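Local coordinates for clostripain-related protein (Bacteroides thetaiotaomicron, PDB 6N9J) that is a secreted C11 (clostripain-family) cysteine protease of a gut commensal, probably cleaving peptide bonds and inactivated irreversibly by a peptide inhibitor, at residues L14-G19 with V86-N91; E29-M34 with V50-G55; P58-L63 with T94-H99; S209-Y214 with I240-S245. One frame throughout, in Å; residues are numbered along the deposited sequence.

Contact 1: residues L14-G19 with V86-N91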
loop_
_atom_site.group_PDB
_atom_site.type_symbol
_atom_site.label_atom_id
_atom_site.label_comp_id
_atom_site.label_asym_id
_atom_site.label_seq_id
_atom_site.Cartn_x
_atom_site.Cartn_y
_atom_site.Cartn_z
ATOM N N LEU A 14 5.185 -12.090 -5.296
ATOM C CA LEU A 14 5.753 -11.217 -6.302
ATOM C C LEU A 14 5.993 -9.807 -5.748
ATOM O O LEU A 14 5.064 -9.167 -5.246
ATOM C CB LEU A 14 4.828 -11.145 -7.522
ATOM C CG LEU A 14 5.182 -10.086 -8.578
ATOM C CD1 LEU A 14 6.536 -10.420 -9.234
ATOM C CD2 LEU A 14 4.090 -9.991 -9.632
ATOM N N VAL A 15 7.230 -9.322 -5.828
ATOM C CA VAL A 15 7.486 -7.910 -5.547
ATOM C C VAL A 15 7.507 -7.126 -6.856
ATOM O O VAL A 15 8.376 -7.351 -7.716
ATOM C CB VAL A 15 8.809 -7.688 -4.813
ATOM C CG1 VAL A 15 8.975 -6.189 -4.483
ATOM C CG2 VAL A 15 8.854 -8.524 -3.570
ATOM N N TYR A 16 6.543 -6.224 -7.012
ATOM C CA TYR A 16 6.340 -5.532 -8.283
ATOM C C TYR A 16 6.843 -4.095 -8.198
ATOM O O TYR A 16 6.204 -3.234 -7.574
ATOM C CB TYR A 16 4.860 -5.549 -8.671
ATOM C CG TYR A 16 4.575 -5.118 -10.092
ATOM C CD1 TYR A 16 4.660 -3.772 -10.475
ATOM C CD2 TYR A 16 4.207 -6.047 -11.048
ATOM C CE1 TYR A 16 4.407 -3.382 -11.790
ATOM C CE2 TYR A 16 3.949 -5.673 -12.355
ATOM C CZ TYR A 16 4.038 -4.337 -12.724
ATOM O OH TYR A 16 3.769 -3.985 -14.030
ATOM N N ILE A 17 7.981 -3.837 -8.832
ATOM C CA ILE A 17 8.640 -2.544 -8.692
ATOM C C ILE A 17 8.484 -1.666 -9.925
ATOM O O ILE A 17 9.238 -1.807 -10.886
ATOM C CB ILE A 17 10.141 -2.717 -8.399
ATOM C CG1 ILE A 17 10.315 -3.511 -7.107
ATOM C CG2 ILE A 17 10.842 -1.349 -8.306
ATOM C CD1 ILE A 17 11.750 -3.939 -6.844
ATOM N N ALA A 18 7.495 -0.776 -9.891
ATOM C CA ALA A 18 7.376 0.264 -10.904
ATOM C C ALA A 18 8.232 1.453 -10.473
ATOM O O ALA A 18 7.769 2.361 -9.778
ATOM C CB ALA A 18 5.927 0.670 -11.105
ATOM N N GLY A 19 9.501 1.425 -10.865
ATOM C CA GLY A 19 10.443 2.413 -10.380
ATOM C C GLY A 19 11.049 3.305 -11.448
ATOM O O GLY A 19 12.106 3.887 -11.224
ATOM N N VAL A 86 -2.092 -1.527 -18.169
ATOM C CA VAL A 86 -2.838 -2.687 -17.685
ATOM C C VAL A 86 -2.356 -3.995 -18.302
ATOM O O VAL A 86 -2.191 -4.993 -17.607
ATOM C CB VAL A 86 -4.350 -2.548 -17.950
ATOM C CG1 VAL A 86 -5.102 -3.756 -17.385
ATOM C CG2 VAL A 86 -4.875 -1.265 -17.337
ATOM N N ASP A 87 -2.116 -3.970 -19.608
ATOM C CA ASP A 87 -1.718 -5.155 -20.342
ATOM C C ASP A 87 -0.278 -5.550 -20.040
ATOM O O ASP A 87 0.079 -6.720 -20.146
ATOM C CB ASP A 87 -1.909 -4.936 -21.840
ATOM C CG ASP A 87 -3.377 -4.777 -22.226
ATOM O OD1 ASP A 87 -4.253 -5.356 -21.543
ATOM O OD2 ASP A 87 -3.658 -4.067 -23.216
ATOM N N VAL A 88 0.546 -4.579 -19.660
ATOM C CA VAL A 88 1.911 -4.864 -19.230
ATOM C C VAL A 88 1.912 -5.635 -17.909
ATOM O O VAL A 88 2.558 -6.687 -17.799
ATOM C CB VAL A 88 2.739 -3.578 -19.062
ATOM C CG1 VAL A 88 4.007 -3.845 -18.250
ATOM C CG2 VAL A 88 3.077 -2.988 -20.421
ATOM N N MET A 89 1.184 -5.099 -16.923
ATOM C CA MET A 89 1.076 -5.684 -15.588
ATOM C C MET A 89 0.421 -7.049 -15.632
ATOM O O MET A 89 0.819 -7.950 -14.911
ATOM C CB MET A 89 0.271 -4.767 -14.648
ATOM C CG MET A 89 0.020 -5.369 -13.261
ATOM S SD MET A 89 -0.842 -4.305 -12.059
ATOM C CE MET A 89 0.403 -3.057 -11.793
ATOM N N LYS A 90 -0.602 -7.175 -16.467
ATOM C CA LYS A 90 -1.258 -8.451 -16.699
ATOM C C LYS A 90 -0.269 -9.491 -17.226
ATOM O O LYS A 90 -0.236 -10.624 -16.742
ATOM C CB LYS A 90 -2.421 -8.283 -17.678
ATOM C CG LYS A 90 -3.688 -7.700 -17.056
ATOM C CD LYS A 90 -4.781 -7.578 -18.098
ATOM C CE LYS A 90 -6.136 -7.402 -17.454
ATOM N NZ LYS A 90 -7.205 -7.520 -18.487
ATOM N N ASN A 91 0.544 -9.102 -18.201
ATOM C CA ASN A 91 1.536 -10.021 -18.761
ATOM C C ASN A 91 2.551 -10.456 -17.703
ATOM O O ASN A 91 2.901 -11.643 -17.608
ATOM C CB ASN A 91 2.248 -9.382 -19.957
ATOM C CG ASN A 91 3.298 -10.304 -20.585
ATOM O OD1 ASN A 91 4.498 -10.151 -20.346
ATOM N ND2 ASN A 91 2.848 -11.261 -21.396
#
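A Met-aromatic contact joins Tyr16, on strand 9-18, to Met89 of the helix that starts at residue 86. CG of Tyr16 stands anti to its backbone nitrogen (chi1 -168°), which carries the ring out from the sheet so that its phenol end meets the helix. The Met89 chain is extended as far as SD and then bends at chi3 (-68°), and the bend brings the methyl over one ring face. Met89 CE lies 4.3 Å from the centroid of the Tyr16 ring, nearer the rim than the middle, as a CH-pi contact; Met89 SD stands farther off above the same ring, at 5.2 Å from its centroid. At the hydroxyl end, Tyr16 OH is 3.5 Å from Met89 CA, and it is hydrogen-bonded to Ser83 O, which anchors the phenol just ahead of the helix. With a leucine in place of Tyr16, Ser83 O would probably lose its side-chain mate and the Met89 methyl the flat surface under it. Met89 also touches Leu143 and Ala146 of helix 140-146. The contact packs a helix on one face of the central sheet, as in the alpha/beta/alpha sandwich of the caspase-like clan CD peptidases.

Contact 2: residues E29-M34 with V50-G55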
loop_
_atom_site.group_PDB
_atom_site.type_symbol
_atom_site.label_atom_id
_atom_site.label_comp_id
_atom_site.label_asym_id
_atom_site.label_seq_id
_atom_site.Cartn_x
_atom_site.Cartn_y
_atom_site.Cartn_z
ATOM N N GLU A 29 18.647 -1.039 -3.797
ATOM C CA GLU A 29 18.899 -1.185 -2.369
ATOM C C GLU A 29 17.891 -2.138 -1.717
ATOM O O GLU A 29 18.276 -3.019 -0.940
ATOM C CB GLU A 29 18.858 0.191 -1.682
ATOM N N ASP A 30 16.607 -1.955 -2.029
ATOM C CA ASP A 30 15.568 -2.862 -1.546
ATOM C C ASP A 30 15.809 -4.277 -2.091
ATOM O O ASP A 30 15.585 -5.276 -1.390
ATOM C CB ASP A 30 14.173 -2.364 -1.937
ATOM C CG ASP A 30 13.665 -1.221 -1.039
ATOM O OD1 ASP A 30 14.131 -1.073 0.118
ATOM O OD2 ASP A 30 12.783 -0.471 -1.498
ATOM N N LEU A 31 16.269 -4.364 -3.339
ATOM C CA LEU A 31 16.631 -5.662 -3.915
ATOM C C LEU A 31 17.760 -6.317 -3.115
ATOM O O LEU A 31 17.679 -7.496 -2.780
ATOM C CB LEU A 31 17.034 -5.531 -5.385
ATOM C CG LEU A 31 17.556 -6.834 -6.012
ATOM C CD1 LEU A 31 16.540 -7.978 -5.885
ATOM C CD2 LEU A 31 17.953 -6.617 -7.467
ATOM N N ASN A 32 18.795 -5.553 -2.787
ATOM C CA ASN A 32 19.853 -6.066 -1.927
ATOM C C ASN A 32 19.340 -6.509 -0.548
ATOM O O ASN A 32 19.836 -7.479 0.015
ATOM C CB ASN A 32 20.956 -5.018 -1.758
ATOM C CG ASN A 32 21.742 -4.795 -3.030
ATOM O OD1 ASN A 32 21.757 -5.646 -3.917
ATOM N ND2 ASN A 32 22.408 -3.648 -3.126
ATOM N N GLU A 33 18.360 -5.789 -0.004
ATOM C CA GLU A 33 17.743 -6.168 1.263
ATOM C C GLU A 33 16.991 -7.475 1.112
ATOM O O GLU A 33 17.049 -8.328 1.994
ATOM C CB GLU A 33 16.778 -5.086 1.769
ATOM C CG GLU A 33 17.424 -3.749 2.124
ATOM C CD GLU A 33 16.413 -2.695 2.572
ATOM O OE1 GLU A 33 15.193 -2.964 2.547
ATOM O OE2 GLU A 33 16.854 -1.591 2.950
ATOM N N MET A 34 16.280 -7.620 -0.005
ATOM C CA MET A 34 15.504 -8.824 -0.274
ATOM C C MET A 34 16.416 -10.033 -0.305
ATOM O O MET A 34 16.068 -11.087 0.214
ATOM C CB MET A 34 14.732 -8.726 -1.602
ATOM C CG MET A 34 13.608 -7.700 -1.645
ATOM S SD MET A 34 12.756 -7.587 -3.239
ATOM C CE MET A 34 12.373 -5.843 -3.266
ATOM N N VAL A 50 10.637 -11.056 -8.352
ATOM C CA VAL A 50 10.765 -9.607 -8.388
ATOM C C VAL A 50 10.701 -9.131 -9.831
ATOM O O VAL A 50 11.529 -9.538 -10.671
ATOM C CB VAL A 50 12.090 -9.113 -7.741
ATOM C CG1 VAL A 50 12.124 -7.590 -7.675
ATOM C CG2 VAL A 50 12.295 -9.705 -6.359
ATOM N N TYR A 51 9.702 -8.298 -10.119
ATOM C CA TYR A 51 9.649 -7.559 -11.376
ATOM C C TYR A 51 10.223 -6.168 -11.147
ATOM O O TYR A 51 9.690 -5.390 -10.357
ATOM C CB TYR A 51 8.227 -7.452 -11.923
ATOM C CG TYR A 51 8.139 -6.485 -13.088
ATOM C CD1 TYR A 51 8.506 -6.879 -14.368
ATOM C CD2 TYR A 51 7.710 -5.167 -12.900
ATOM C CE1 TYR A 51 8.446 -6.000 -15.434
ATOM C CE2 TYR A 51 7.641 -4.282 -13.960
ATOM C CZ TYR A 51 8.005 -4.699 -15.222
ATOM O OH TYR A 51 7.940 -3.814 -16.283
ATOM N N MET A 52 11.307 -5.856 -11.836
ATOM C CA MET A 52 12.077 -4.653 -11.527
ATOM C C MET A 52 12.172 -3.721 -12.729
ATOM O O MET A 52 12.789 -4.067 -13.743
ATOM C CB MET A 52 13.474 -5.052 -11.049
ATOM C CG MET A 52 14.519 -3.957 -11.137
ATOM S SD MET A 52 14.587 -2.946 -9.665
ATOM C CE MET A 52 15.692 -3.878 -8.630
ATOM N N ASP A 53 11.543 -2.549 -12.635
ATOM C CA ASP A 53 11.651 -1.560 -13.710
ATOM C C ASP A 53 12.199 -0.249 -13.160
ATOM O O ASP A 53 11.500 0.478 -12.461
ATOM C CB ASP A 53 10.296 -1.334 -14.400
ATOM C CG ASP A 53 10.381 -0.340 -15.554
ATOM O OD1 ASP A 53 11.508 -0.010 -15.987
ATOM O OD2 ASP A 53 9.324 0.100 -16.061
ATOM N N LYS A 54 13.461 0.027 -13.476
ATOM C CA LYS A 54 14.136 1.252 -13.058
ATOM C C LYS A 54 14.338 2.211 -14.226
ATOM O O LYS A 54 14.942 3.269 -14.063
ATOM C CB LYS A 54 15.499 0.935 -12.440
ATOM C CG LYS A 54 15.460 0.243 -11.091
ATOM C CD LYS A 54 16.871 -0.162 -10.661
ATOM C CE LYS A 54 17.846 1.008 -10.799
ATOM N NZ LYS A 54 19.222 0.661 -10.350
ATOM N N GLY A 55 13.867 1.832 -15.408
ATOM C CA GLY A 55 13.977 2.706 -16.561
ATOM C C GLY A 55 14.498 2.043 -17.816
ATOM O O GLY A 55 13.935 2.226 -18.894
#
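Apolar contact between Leu31 and Met52 and between Met34 and Val50 joins helix 29-34 to strand 50-53. Met52 bends at both chi2 (89°) and chi3 (86°), curling its terminal methyl back toward the helix, where Met52 CE rests 3.7 Å from Leu31 CD2. The same methyl, Met52 CE, lies 3.9 Å from Leu31 CB, so it lies against both the base and one branch of the leucine. One turn on, Met34 presents its sulfur instead: Met34 SD is 3.8 Å from Val50 CG2, while its methyl goes on to Val15 of the adjoining strand. Ile17 also touches Met34, Val50 and Met52, filling in the same apolar layer.

Polar bonding is local to the strand's end. Gly55 N donates to Asp53 OD1 at 3.0 Å, approaching from above the carboxylate plane, and closes an Asx turn where the chain leaves the sheet. The other oxygen, Asp53 OD2, is hydrogen-bonded to Ser83 OG, so the carboxylate is held at both oxygens.

The apolar layer seats the helix on the strand that follows it, the packing expected of a beta-alpha-beta crossover, here strand 9-18, helix 24-37 and strand 46-53.

Contact 3: residues P58-L63 with T94-H99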
loop_
_atom_site.group_PDB
_atom_site.type_symbol
_atom_site.label_atom_id
_atom_site.label_comp_id
_atom_site.label_asym_id
_atom_site.label_seq_id
_atom_site.Cartn_x
_atom_site.Cartn_y
_atom_site.Cartn_z
ATOM N N PRO A 58 13.478 -3.689 -18.171
ATOM C CA PRO A 58 12.911 -4.418 -17.035
ATOM C C PRO A 58 13.211 -5.916 -17.079
ATOM O O PRO A 58 13.565 -6.465 -18.134
ATOM C CB PRO A 58 11.411 -4.160 -17.172
ATOM C CG PRO A 58 11.337 -2.827 -17.856
ATOM C CD PRO A 58 12.477 -2.839 -18.838
ATOM N N LYS A 59 13.100 -6.552 -15.919
ATOM C CA LYS A 59 13.331 -7.980 -15.802
ATOM C C LYS A 59 12.396 -8.557 -14.750
ATOM O O LYS A 59 11.981 -7.860 -13.816
ATOM C CB LYS A 59 14.791 -8.272 -15.444
ATOM C CG LYS A 59 15.247 -7.615 -14.143
ATOM C CD LYS A 59 16.736 -7.831 -13.862
ATOM C CE LYS A 59 17.136 -7.143 -12.551
ATOM N NZ LYS A 59 18.560 -7.385 -12.141
ATOM N N LEU A 60 12.042 -9.821 -14.932
ATOM C CA LEU A 60 11.299 -10.573 -13.933
ATOM C C LEU A 60 12.219 -11.679 -13.455
ATOM O O LEU A 60 12.602 -12.536 -14.248
ATOM C CB LEU A 60 10.003 -11.146 -14.519
ATOM C CG LEU A 60 9.198 -12.114 -13.647
ATOM C CD1 LEU A 60 8.583 -11.376 -12.476
ATOM C CD2 LEU A 60 8.122 -12.836 -14.456
ATOM N N ILE A 61 12.613 -11.650 -12.184
ATOM C CA ILE A 61 13.495 -12.693 -11.658
ATOM C C ILE A 61 12.898 -13.465 -10.505
ATOM O O ILE A 61 11.868 -13.098 -9.936
ATOM C CB ILE A 61 14.843 -12.134 -11.159
ATOM C CG1 ILE A 61 14.615 -11.128 -10.035
ATOM C CG2 ILE A 61 15.640 -11.536 -12.298
ATOM C CD1 ILE A 61 15.884 -10.561 -9.454
ATOM N N ARG A 62 13.583 -14.541 -10.167
ATOM C CA ARG A 62 13.311 -15.309 -8.971
ATOM C C ARG A 62 14.614 -15.451 -8.194
ATOM O O ARG A 62 15.665 -15.749 -8.779
ATOM C CB ARG A 62 12.740 -16.685 -9.319
ATOM C CG ARG A 62 12.576 -17.605 -8.119
ATOM C CD ARG A 62 12.098 -18.992 -8.521
ATOM N NE ARG A 62 11.831 -19.815 -7.346
ATOM C CZ ARG A 62 12.734 -20.588 -6.751
ATOM N NH1 ARG A 62 13.970 -20.653 -7.233
ATOM N NH2 ARG A 62 12.402 -21.294 -5.677
ATOM N N LEU A 63 14.540 -15.238 -6.885
ATOM C CA LEU A 63 15.708 -15.376 -6.027
ATOM C C LEU A 63 15.841 -16.814 -5.541
ATOM O O LEU A 63 14.911 -17.377 -4.975
ATOM C CB LEU A 63 15.619 -14.410 -4.843
ATOM C CG LEU A 63 15.501 -12.934 -5.238
ATOM C CD1 LEU A 63 15.463 -12.025 -4.013
ATOM C CD2 LEU A 63 16.653 -12.555 -6.147
ATOM N N THR A 94 0.657 -12.927 -15.343
ATOM C CA THR A 94 0.360 -14.191 -15.988
ATOM C C THR A 94 1.603 -15.070 -16.039
ATOM O O THR A 94 1.548 -16.251 -15.720
ATOM C CB THR A 94 -0.185 -13.965 -17.405
ATOM O OG1 THR A 94 -1.446 -13.289 -17.317
ATOM C CG2 THR A 94 -0.381 -15.285 -18.126
ATOM N N THR A 95 2.726 -14.469 -16.409
ATOM C CA THR A 95 4.003 -15.170 -16.471
ATOM C C THR A 95 4.477 -15.621 -15.095
ATOM O O THR A 95 4.892 -16.766 -14.912
ATOM C CB THR A 95 5.096 -14.276 -17.099
ATOM O OG1 THR A 95 4.690 -13.863 -18.406
ATOM C CG2 THR A 95 6.407 -15.019 -17.197
ATOM N N ALA A 96 4.425 -14.704 -14.134
ATOM C CA ALA A 96 4.941 -14.960 -12.798
ATOM C C ALA A 96 4.253 -16.144 -12.116
ATOM O O ALA A 96 4.914 -17.018 -11.557
ATOM C CB ALA A 96 4.794 -13.714 -11.939
ATOM N N PHE A 97 2.924 -16.154 -12.147
ATOM C CA PHE A 97 2.178 -17.129 -11.377
ATOM C C PHE A 97 1.941 -18.399 -12.168
ATOM O O PHE A 97 1.482 -19.390 -11.610
ATOM C CB PHE A 97 0.853 -16.531 -10.901
ATOM C CG PHE A 97 1.032 -15.315 -10.056
ATOM C CD1 PHE A 97 1.715 -15.392 -8.859
ATOM C CD2 PHE A 97 0.554 -14.087 -10.473
ATOM C CE1 PHE A 97 1.907 -14.264 -8.081
ATOM C CE2 PHE A 97 0.738 -12.956 -9.696
ATOM C CZ PHE A 97 1.421 -13.051 -8.497
ATOM N N SER A 98 2.263 -18.366 -13.460
ATOM C CA SER A 98 2.243 -19.568 -14.282
ATOM C C SER A 98 3.517 -20.379 -14.104
ATOM O O SER A 98 3.469 -21.603 -14.022
ATOM C CB SER A 98 2.068 -19.226 -15.759
ATOM O OG SER A 98 0.736 -18.827 -16.003
ATOM N N HIS A 99 4.657 -19.699 -14.054
ATOM C CA HIS A 99 5.923 -20.396 -13.863
ATOM C C HIS A 99 6.036 -20.914 -12.437
ATOM O O HIS A 99 6.726 -21.889 -12.179
ATOM C CB HIS A 99 7.113 -19.482 -14.182
ATOM C CG HIS A 99 7.424 -19.380 -15.642
ATOM N ND1 HIS A 99 6.586 -18.759 -16.542
ATOM C CD2 HIS A 99 8.479 -19.835 -16.361
ATOM C CE1 HIS A 99 7.111 -18.832 -17.752
ATOM N NE2 HIS A 99 8.260 -19.480 -17.669
#
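Leu60 lays its CD2 methyl against the Thr95 methyl and against Ala96, at both its backbone N and its CB. With CG anti to the backbone nitrogen (chi1 172°), the branched end reaches across to the helix; CD2 makes the contacts there, while CD1 goes to Leu14 of strand 9-18. Leu60 CD2 lies 3.9 Å from Thr95 CG2, the two chains lying alongside one another but pointing opposite ways. Leu60 CD2 is also 4.2 Å from Ala96 N and 4.3 Å from Ala96 CB; with only a methyl at Ala96, the leucine can approach the main chain itself. Thr95 divides its branches between two tasks: CG2 faces the leucine, and OG1 turns back to a hydrogen bond with Asn91 O in the preceding turn.

The end of the helix is tied by its own side chains. Ser98 OG donates to Thr94 O at 2.7 Å, and His99 ND1 to Thr95 O at 3.1 Å. Thr95 O also accepts from His99 N, and the two donors arrive from opposite faces of the carbonyl plane; the ND1 bond probably limits how the imidazole can turn.

Around the contact, Leu60 also touches Ile75 and Tyr78. Phe97, on the same helix, reaches Leu14 as well and meets the ring of Tyr105 nearly at right angles. Helix 86-99 thus lies over strands 9-18 and 59-65, while strand 59-65 pairs antiparallel with strand 46-53.

Contact 4: residues S209-Y214 with I240-S245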
loop_
_atom_site.group_PDB
_atom_site.type_symbol
_atom_site.label_atom_id
_atom_site.label_comp_id
_atom_site.label_asym_id
_atom_site.label_seq_id
_atom_site.Cartn_x
_atom_site.Cartn_y
_atom_site.Cartn_z
ATOM N N SER A 209 2.568 -10.168 10.469
ATOM C CA SER A 209 4.023 -10.334 10.486
ATOM C C SER A 209 4.727 -9.265 9.661
ATOM O O SER A 209 5.756 -8.725 10.078
ATOM C CB SER A 209 4.435 -11.714 9.959
ATOM O OG SER A 209 3.843 -12.747 10.721
ATOM N N ILE A 210 4.187 -8.993 8.476
ATOM C CA ILE A 210 4.774 -7.999 7.582
ATOM C C ILE A 210 4.729 -6.631 8.257
ATOM O O ILE A 210 5.734 -5.905 8.280
ATOM C CB ILE A 210 4.044 -7.971 6.211
ATOM C CG1 ILE A 210 4.337 -9.257 5.431
ATOM C CG2 ILE A 210 4.454 -6.715 5.385
ATOM C CD1 ILE A 210 3.355 -9.553 4.279
ATOM N N ALA A 211 3.575 -6.311 8.848
ATOM C CA ALA A 211 3.348 -5.019 9.498
ATOM C C ALA A 211 4.287 -4.793 10.675
ATOM O O ALA A 211 4.923 -3.749 10.783
ATOM C CB ALA A 211 1.918 -4.919 9.961
ATOM N N GLU A 212 4.363 -5.787 11.557
ATOM C CA GLU A 212 5.201 -5.698 12.743
ATOM C C GLU A 212 6.654 -5.495 12.369
ATOM O O GLU A 212 7.347 -4.700 12.991
ATOM C CB GLU A 212 5.053 -6.961 13.610
ATOM C CG GLU A 212 3.757 -7.027 14.437
ATOM C CD GLU A 212 3.828 -6.253 15.755
ATOM O OE1 GLU A 212 4.921 -5.791 16.140
ATOM O OE2 GLU A 212 2.773 -6.120 16.424
ATOM N N ASN A 213 7.119 -6.224 11.354
ATOM C CA ASN A 213 8.519 -6.152 10.960
ATOM C C ASN A 213 8.802 -4.850 10.218
ATOM O O ASN A 213 9.843 -4.225 10.418
ATOM C CB ASN A 213 8.914 -7.370 10.106
ATOM C CG ASN A 213 9.173 -8.611 10.947
ATOM O OD1 ASN A 213 10.282 -8.830 11.422
ATOM N ND2 ASN A 213 8.144 -9.418 11.144
ATOM N N TYR A 214 7.873 -4.438 9.369
ATOM C CA TYR A 214 8.005 -3.148 8.713
ATOM C C TYR A 214 8.114 -2.052 9.790
ATOM O O TYR A 214 9.117 -1.345 9.857
ATOM C CB TYR A 214 6.815 -2.888 7.794
ATOM C CG TYR A 214 7.008 -1.750 6.824
ATOM C CD1 TYR A 214 6.780 -1.947 5.468
ATOM C CD2 TYR A 214 7.457 -0.493 7.249
ATOM C CE1 TYR A 214 6.949 -0.929 4.561
ATOM C CE2 TYR A 214 7.648 0.546 6.342
ATOM C CZ TYR A 214 7.382 0.308 4.999
ATOM O OH TYR A 214 7.552 1.275 4.050
ATOM N N ILE A 240 1.509 2.355 10.092
ATOM C CA ILE A 240 1.081 1.198 9.305
ATOM C C ILE A 240 -0.176 0.603 9.922
ATOM O O ILE A 240 -0.331 0.633 11.130
ATOM C CB ILE A 240 2.200 0.102 9.237
ATOM C CG1 ILE A 240 3.466 0.648 8.583
ATOM C CG2 ILE A 240 1.732 -1.149 8.487
ATOM C CD1 ILE A 240 3.349 0.828 7.075
ATOM N N SER A 241 -1.073 0.081 9.090
ATOM C CA SER A 241 -2.180 -0.740 9.570
ATOM C C SER A 241 -2.459 -1.933 8.644
ATOM O O SER A 241 -1.889 -2.050 7.554
ATOM C CB SER A 241 -3.455 0.108 9.729
ATOM O OG SER A 241 -3.936 0.567 8.473
ATOM N N VAL A 242 -3.337 -2.824 9.101
ATOM C CA VAL A 242 -3.740 -4.005 8.347
ATOM C C VAL A 242 -5.263 -4.078 8.317
ATOM O O VAL A 242 -5.910 -4.126 9.369
ATOM C CB VAL A 242 -3.190 -5.325 8.971
ATOM C CG1 VAL A 242 -3.798 -6.537 8.290
ATOM C CG2 VAL A 242 -1.680 -5.382 8.893
ATOM N N ILE A 243 -5.830 -4.077 7.116
ATOM C CA ILE A 243 -7.266 -4.204 6.943
ATOM C C ILE A 243 -7.636 -5.610 6.464
ATOM O O ILE A 243 -7.047 -6.105 5.503
ATOM C CB ILE A 243 -7.781 -3.178 5.948
ATOM C CG1 ILE A 243 -7.620 -1.771 6.531
ATOM C CG2 ILE A 243 -9.232 -3.470 5.566
ATOM C CD1 ILE A 243 -7.947 -0.686 5.549
ATOM N N LYS A 244 -8.590 -6.242 7.158
ATOM C CA LYS A 244 -9.136 -7.560 6.805
ATOM C C LYS A 244 -10.353 -7.394 5.897
ATOM O O LYS A 244 -11.425 -6.939 6.348
ATOM C CB LYS A 244 -9.519 -8.328 8.077
ATOM C CG LYS A 244 -9.926 -9.788 7.874
ATOM C CD LYS A 244 -10.307 -10.430 9.196
ATOM C CE LYS A 244 -10.272 -11.950 9.134
ATOM N NZ LYS A 244 -11.176 -12.504 8.092
ATOM N N SER A 245 -10.199 -7.760 4.626
ATOM C CA SER A 245 -11.161 -7.348 3.598
ATOM C C SER A 245 -12.536 -7.995 3.734
ATOM O O SER A 245 -13.549 -7.418 3.314
ATOM C CB SER A 245 -10.594 -7.629 2.204
ATOM O OG SER A 245 -10.719 -8.992 1.851
#
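Two torsions of Ile240 split its branches between two helix residues: CG1 is anti to the carbonyl carbon (chi1 -60°), and a further bend at chi2 (-74°) swings CD1 to Tyr214, while CG2, anti to the backbone nitrogen, is left for Ala211. Ile240 CD1 sits over the centre of one face of the Tyr214 ring, 4.3 Å from Tyr214 CD2. Ala211 CB rests against two strand side chains, at 4.1 Å from Ile240 CG2 and 3.8 Å from Val242 CG2. Because alanine carries so little, the backbones come close here: Ala211 CA and Ile240 CA are 6.6 Å apart. The helix and strand segments run antiparallel, at 175°, with their axes 8.6 Å from each other at closest approach.

Away from the strand, Asn213 ND2 donates to Ser209 O at 2.7 Å in a nearly straight bond that lies in its own amide plane. Asn213 N bonds to the same oxygen from the other face of the carbonyl, so one carbonyl oxygen accepts from both the backbone and the side-chain amide of Asn213. At the far end of the Tyr214 ring, its hydroxyl is hydrogen-bonded to Asp159 OD1.

Helix 206-221 therefore lies on strand 239-244, which is flanked in the sheet by the antiparallel strands 178-181 and 315-327. Ile180 touches both Ile240 and Val242, Trp317 touches Ala211 and Val242, and helix 193-200 packs beside helix 206-221.

In the fold
All four contacts seat helices on one mixed sheet. Contacts 1 and 3 share helix 86-99 and have centres about 10 Å apart, with Leu14 touching both Leu60 and Phe97. Contact 2, its centre about 13 Å from theirs, places helix 24-37 on the opposite face, since successive residues of strand 9-18 point to the two sides. Strands 9-18, 46-53 and 59-65 lie side by side and link these three by backbone bonds. Along the chain contact 2 falls between the two segments of contact 1, contacts 1 and 3 interlace, and contact 4 follows them all. Its centre is 21 to 25 Å from the others, across the chain's centre from contact 1, in the same probable caspase-like core.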